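Local atomic coordinates of fiber KNOB domain (Avirulent turkey hemorrhagic enteritis virus, PDB entry 4D63), a protein that forms the trimeric head of the turkey adenovirus 3 fibre and binds sialic acid, probably to attach the virus to host cells. Residues S107-N111 and N112-V116. Residues are numbered along the deposited sequence; the frame is centred on the assembly and turned at random.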
loop_
_atom_site.group_PDB
_atom_site.type_symbol
_atom_site.label_atom_id
_atom_site.label_comp_id
_atom_site.label_asym_id
_atom_site.label_seq_id
_atom_site.Cartn_x
_atom_site.Cartn_y
_atom_site.Cartn_z
ATOM N N SER A 107 -21.645 -15.906 -2.566
ATOM C CA SER A 107 -21.425 -17.348 -2.521
ATOM C C SER A 107 -21.569 -17.944 -3.940
ATOM O O SER A 107 -22.533 -17.632 -4.651
ATOM C CB SER A 107 -22.436 -17.991 -1.578
ATOM O OG SER A 107 -21.854 -19.095 -0.921
ATOM N N PRO A 108 -20.621 -18.811 -4.363
ATOM C CA PRO A 108 -19.483 -19.398 -3.635
ATOM C C PRO A 108 -18.204 -18.556 -3.606
ATOM O O PRO A 108 -17.896 -17.822 -4.551
ATOM C CB PRO A 108 -19.214 -20.690 -4.410
ATOM C CG PRO A 108 -19.569 -20.331 -5.827
ATOM C CD PRO A 108 -20.683 -19.308 -5.757
ATOM N N MET A 109 -17.457 -18.710 -2.524
ATOM C CA MET A 109 -16.169 -18.052 -2.346
ATOM C C MET A 109 -15.056 -18.991 -2.846
ATOM O O MET A 109 -14.894 -20.117 -2.347
ATOM C CB MET A 109 -15.983 -17.680 -0.860
ATOM C CG MET A 109 -14.662 -17.003 -0.507
ATOM S SD MET A 109 -13.162 -18.045 -0.518
ATOM C CE MET A 109 -13.499 -19.235 0.787
ATOM N N LEU A 110 -14.287 -18.522 -3.827
ATOM C CA LEU A 110 -13.140 -19.276 -4.357
ATOM C C LEU A 110 -11.808 -18.587 -4.083
ATOM O O LEU A 110 -11.731 -17.372 -4.142
ATOM C CB LEU A 110 -13.306 -19.454 -5.865
ATOM C CG LEU A 110 -14.493 -20.338 -6.285
ATOM C CD1 LEU A 110 -14.646 -20.281 -7.800
ATOM C CD2 LEU A 110 -14.350 -21.789 -5.815
ATOM N N ASN A 111 -10.760 -19.356 -3.796
ATOM C CA ASN A 111 -9.391 -18.804 -3.693
ATOM C C ASN A 111 -9.206 -17.625 -2.695
ATOM O O ASN A 111 -8.511 -16.645 -2.991
ATOM C CB ASN A 111 -8.867 -18.403 -5.096
ATOM C CG ASN A 111 -8.559 -19.609 -5.977
ATOM O OD1 ASN A 111 -9.396 -20.048 -6.777
ATOM N ND2 ASN A 111 -7.358 -20.163 -5.822
ATOM N N ASN A 112 -9.815 -17.729 -1.519
ATOM C CA ASN A 112 -9.742 -16.674 -0.513
ATOM C C ASN A 112 -9.996 -15.271 -1.107
ATOM O O ASN A 112 -9.260 -14.298 -0.862
ATOM C CB ASN A 112 -8.402 -16.766 0.237
ATOM C CG ASN A 112 -8.342 -17.983 1.167
ATOM O OD1 ASN A 112 -7.651 -18.960 0.866
ATOM N ND2 ASN A 112 -9.081 -17.927 2.303
ATOM N N THR A 113 -11.052 -15.206 -1.912
ATOM C CA THR A 113 -11.518 -13.989 -2.531
ATOM C C THR A 113 -12.945 -13.762 -2.074
ATOM O O THR A 113 -13.817 -14.592 -2.346
ATOM C CB THR A 113 -11.399 -14.099 -4.053
ATOM O OG1 THR A 113 -10.025 -14.296 -4.354
ATOM C CG2 THR A 113 -11.896 -12.832 -4.765
ATOM N N TYR A 114 -13.150 -12.676 -1.313
ATOM C CA TYR A 114 -14.458 -12.338 -0.764
ATOM C C TYR A 114 -14.991 -11.105 -1.482
ATOM O O TYR A 114 -14.385 -10.036 -1.467
ATOM C CB TYR A 114 -14.368 -12.152 0.765
ATOM C CG TYR A 114 -13.841 -13.425 1.417
ATOM C CD1 TYR A 114 -12.475 -13.704 1.430
ATOM C CD2 TYR A 114 -14.708 -14.381 1.946
ATOM C CE1 TYR A 114 -11.985 -14.872 1.988
ATOM C CE2 TYR A 114 -14.219 -15.560 2.503
ATOM C CZ TYR A 114 -12.859 -15.807 2.505
ATOM O OH TYR A 114 -12.355 -16.984 3.047
ATOM N N ILE A 115 -16.131 -11.285 -2.127
ATOM C CA ILE A 115 -16.727 -10.279 -2.970
ATOM C C ILE A 115 -17.944 -9.691 -2.286
ATOM O O ILE A 115 -18.896 -10.415 -1.947
ATOM C CB ILE A 115 -17.139 -10.882 -4.329
ATOM C CG1 ILE A 115 -15.922 -11.545 -4.995
ATOM C CG2 ILE A 115 -17.751 -9.805 -5.211
ATOM C CD1 ILE A 115 -16.173 -12.083 -6.392
ATOM N N VAL A 116 -17.897 -8.373 -2.113
ATOM C CA VAL A 116 -18.910 -7.611 -1.415
ATOM C C VAL A 116 -19.672 -6.751 -2.426
ATOM O O VAL A 116 -19.200 -5.679 -2.774
ATOM C CB VAL A 116 -18.269 -6.689 -0.348
ATOM C CG1 VAL A 116 -19.342 -5.879 0.385
ATOM C CG2 VAL A 116 -17.449 -7.504 0.650
HETATM O O HOH W 1 -14.812 -15.768 -4.666
#
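M109 lays its side chain over one face of the Y114 ring where the loop after strand 98-101 doubles back to start strand 113-120. With CG anti to the backbone N (chi1 179°), the M109 chain reaches the ring, and CG stands 3.7 Å from the ring centroid in a CH-pi contact, displaced toward the rim beside CE2. Bends at the next two torsions then carry SD and CE along toward the hydroxyl end of the ring. SD lies 4.2 Å from the Y114 centroid, an oblique Met-aromatic contact, and CE reaches 3.4 Å from Y114 OH. This is the tight part; M109 CG also presses against T113 O.

The turn itself, L110 to T113, is held more lightly. N111 and N112 both take the left-handed helical conformation, making a beta turn of the type I'/III' class that leads into strand 113-120, yet its closing bond from T113 N to L110 O is weak, at 3.2 Å and 131°. A second tie comes from the T113 hydroxyl: OG1 donates to N111 O over 3.1 Å, from well above the carbonyl plane. One water bridges the two arms, accepting from L110 N and donating to T113 O (2.8 Å). On the looser side are the exposed side chains of L110 and N111, though L110 packs on F92 of a second subunit, whose T91 and Y93 meet P108 and T113.

The T113 side chain lies about 13 Å from a bound N-acetylneuraminic acid, and its OG1 also bonds to Q163 NE2. On the inner side, Y114 meets the F105 ring and rests on I171 and I174 of strand 171-176. Strand 113-120 runs between 53-59 and 157-163, antiparallel to both, with backbone bonds joining Y114 to I162 and, just before the strand, N112 to C164.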